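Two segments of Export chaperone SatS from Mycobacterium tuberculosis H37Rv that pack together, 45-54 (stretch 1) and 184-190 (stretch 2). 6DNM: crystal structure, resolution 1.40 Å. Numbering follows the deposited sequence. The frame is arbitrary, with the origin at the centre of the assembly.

Stretch 1, residues 45-54: GRNGRISVFG
Stretch 2, residues 184-190: ESRLRRE

Strand 49-52 and strand 187-189 of one chain pair in parallel, with their N-to-C directions 41° apart. Ile-50 pairs with Leu-187 (CA-CA 4.9 Å), Ser-51 with Arg-188 (CA-CA 4.8 Å) and Val-52 with Arg-189 (CA-CA 5.3 Å). Four backbone hydrogen bonds fix this register: Ile-50 N to Arg-186 O, 2.7 Å; Arg-188 N to Ile-50 O, 2.7 Å; Val-52 N to Arg-188 O, 3.0 Å; Glu-190 N to Val-52 O, 3.2 Å. Ahead of the strand, a type I' turn from Arg-46 to Arg-49 places Asn-47 (54/41) and Gly-48 (73/10) at positive phi, and both arginines contact stretch 2.

Arg-188 has the largest covered area, 156 Å². Its phi/psi is -88/114, and its side chain (t, t, m, chi4 -84°) shares a sheet face with Ser-51. The guanidinium lies between two others. That of Arg-46 (p, t, t, chi4 -97°) stacks on one face, centres 3.7 Å apart and planes at 15°. Arg-49 NH2 lies over the opposite face, 3.2 Å from Arg-188 NH1; both are donors, so no hydrogen bond forms. Several acceptors border this cluster of like charges. Arg-188 NH2 donates to Arg-46 O at 3.2 Å. Arg-188 NE donates to water 1 at 2.5 Å, and that water donates to Arg-49 O and Ser-51 OG.

Arg-49 follows with 118 Å². Its phi/psi is -121/138, with chi1 m, chi2 -142°, chi3 m and chi4 148°. Its NH1 makes a weak hydrogen bond to Ser-185 O, 3.4 Å.

Glu-190 (m, m, chi3 -153°) has 88 Å² covered and supplies the carboxylate that pairs with Arg-46. Its OE1 accepts from Ser-51 OG at 2.6 Å and forms a salt bridge with Arg-46 NH2 at 3.1 Å.

The other sheet face carries Ile-50, Leu-187, Val-52 and Arg-189. Leu-187 CD2 lies 4.0 Å from Val-52 CG1 and 4.2 Å from Ile-50 CD1.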

# COMPACT_ATOMS: atom_id res chain seq x y z
N GLY A 45 8.81 2.03 8.29
CA GLY A 45 9.80 1.14 7.72
C GLY A 45 11.15 1.80 7.75
O GLY A 45 11.33 2.89 8.28
N ARG A 46 12.12 1.10 7.15
CA ARG A 46 13.48 1.61 7.07
C ARG A 46 14.15 1.00 5.85
O ARG A 46 13.80 -0.11 5.43
CB ARG A 46 14.29 1.25 8.33
CG ARG A 46 14.35 -0.25 8.60
CD ARG A 46 14.62 -0.57 10.07
NE ARG A 46 14.91 -1.99 10.27
CZ ARG A 46 14.02 -2.90 10.65
NH1 ARG A 46 14.38 -4.17 10.81
NH2 ARG A 46 12.76 -2.54 10.88
N ASN A 47 15.10 1.74 5.28
CA ASN A 47 15.91 1.25 4.16
C ASN A 47 15.05 0.75 3.00
O ASN A 47 15.34 -0.28 2.38
CB ASN A 47 16.91 0.19 4.63
CG ASN A 47 17.78 0.68 5.78
OD1 ASN A 47 18.26 1.81 5.76
ND2 ASN A 47 17.97 -0.16 6.79
N GLY A 48 13.98 1.48 2.71
CA GLY A 48 13.14 1.14 1.56
C GLY A 48 12.25 -0.07 1.71
O GLY A 48 11.67 -0.51 0.71
N ARG A 49 12.13 -0.64 2.91
CA ARG A 49 11.24 -1.77 3.15
C ARG A 49 10.22 -1.40 4.23
O ARG A 49 10.56 -0.77 5.23
CB ARG A 49 12.00 -3.03 3.57
CG ARG A 49 13.00 -3.55 2.52
CD ARG A 49 13.02 -5.09 2.46
NE ARG A 49 13.45 -5.71 3.72
CZ ARG A 49 13.01 -6.88 4.15
NH1 ARG A 49 12.13 -7.57 3.44
NH2 ARG A 49 13.44 -7.37 5.30
N ILE A 50 8.98 -1.80 3.99
CA ILE A 50 7.84 -1.41 4.81
C ILE A 50 7.61 -2.47 5.88
O ILE A 50 7.44 -3.65 5.57
CB ILE A 50 6.58 -1.29 3.93
CG1 ILE A 50 6.80 -0.24 2.83
CG2 ILE A 50 5.34 -1.02 4.77
CD1 ILE A 50 5.87 -0.39 1.65
N SER A 51 7.58 -2.04 7.14
CA SER A 51 7.25 -2.96 8.24
C SER A 51 5.75 -3.26 8.23
O SER A 51 4.93 -2.35 8.31
CB SER A 51 7.63 -2.32 9.57
OG SER A 51 9.03 -2.25 9.72
N VAL A 52 5.40 -4.55 8.14
CA VAL A 52 4.01 -4.97 8.14
C VAL A 52 3.72 -5.85 9.35
O VAL A 52 4.59 -6.58 9.85
CB VAL A 52 3.60 -5.68 6.83
CG1 VAL A 52 3.66 -4.68 5.68
CG2 VAL A 52 4.47 -6.90 6.56
N PHE A 53 2.46 -5.81 9.79
CA PHE A 53 1.99 -6.46 11.01
C PHE A 53 0.70 -7.22 10.72
O PHE A 53 -0.13 -6.77 9.92
CB PHE A 53 1.78 -5.42 12.12
CG PHE A 53 3.04 -4.68 12.46
CD1 PHE A 53 3.86 -5.13 13.48
CD2 PHE A 53 3.43 -3.57 11.71
CE1 PHE A 53 5.05 -4.47 13.77
CE2 PHE A 53 4.62 -2.91 11.99
CZ PHE A 53 5.42 -3.36 13.02
N GLY A 54 0.54 -8.39 11.35
CA GLY A 54 -0.62 -9.21 11.06
C GLY A 54 -1.90 -8.80 11.75
O GLY A 54 -2.95 -9.38 11.49
N GLU A 184 6.20 -7.97 -2.59
CA GLU A 184 6.45 -8.83 -1.44
C GLU A 184 7.86 -8.65 -0.89
O GLU A 184 8.06 -8.70 0.32
CB GLU A 184 6.19 -10.29 -1.80
CG GLU A 184 4.72 -10.61 -2.06
CD GLU A 184 3.93 -10.76 -0.77
OE1 GLU A 184 4.52 -10.60 0.31
OE2 GLU A 184 2.71 -11.04 -0.85
N SER A 185 8.83 -8.40 -1.77
CA SER A 185 10.21 -8.18 -1.32
C SER A 185 10.34 -6.91 -0.49
O SER A 185 11.31 -6.79 0.28
CB SER A 185 11.15 -8.13 -2.53
OG SER A 185 11.21 -6.84 -3.11
N ARG A 186 9.41 -5.97 -0.62
CA ARG A 186 9.45 -4.70 0.10
C ARG A 186 8.64 -4.70 1.38
O ARG A 186 8.64 -3.70 2.10
CB ARG A 186 8.97 -3.55 -0.80
CG ARG A 186 9.74 -3.40 -2.11
CD ARG A 186 11.16 -2.94 -1.88
NE ARG A 186 12.05 -4.07 -1.66
CZ ARG A 186 13.29 -3.97 -1.19
NH1 ARG A 186 13.78 -2.78 -0.89
NH2 ARG A 186 14.02 -5.06 -1.01
N LEU A 187 7.94 -5.79 1.69
CA LEU A 187 7.15 -5.90 2.91
C LEU A 187 7.91 -6.74 3.92
O LEU A 187 7.98 -7.97 3.79
CB LEU A 187 5.80 -6.54 2.60
CG LEU A 187 4.93 -5.87 1.53
CD1 LEU A 187 3.58 -6.57 1.40
CD2 LEU A 187 4.75 -4.39 1.81
N ARG A 188 8.47 -6.08 4.94
CA ARG A 188 9.27 -6.71 5.98
C ARG A 188 8.34 -7.18 7.09
O ARG A 188 7.72 -6.37 7.79
CB ARG A 188 10.30 -5.71 6.51
CG ARG A 188 11.27 -6.28 7.54
CD ARG A 188 11.90 -5.19 8.42
NE ARG A 188 12.54 -4.12 7.65
CZ ARG A 188 13.78 -4.16 7.17
NH1 ARG A 188 14.55 -5.22 7.36
NH2 ARG A 188 14.26 -3.12 6.49
N ARG A 189 8.25 -8.49 7.27
CA ARG A 189 7.41 -9.04 8.33
C ARG A 189 8.07 -8.76 9.67
O ARG A 189 9.20 -9.19 9.92
CB ARG A 189 7.23 -10.54 8.12
CG ARG A 189 6.10 -10.91 7.16
CD ARG A 189 6.44 -10.60 5.71
NE ARG A 189 5.52 -11.28 4.81
CZ ARG A 189 5.41 -11.05 3.51
NH1 ARG A 189 4.52 -11.72 2.79
NH2 ARG A 189 6.19 -10.14 2.92
N GLU A 190 7.39 -8.01 10.54
CA GLU A 190 7.89 -7.79 11.89
C GLU A 190 7.29 -8.82 12.84
O GLU A 190 6.73 -9.82 12.40
CB GLU A 190 7.58 -6.37 12.37
CG GLU A 190 8.15 -5.28 11.48
CD GLU A 190 9.61 -4.98 11.75
OE1 GLU A 190 10.04 -3.84 11.50
OE2 GLU A 190 10.34 -5.88 12.23
O HOH W 1 11.05 -2.17 7.60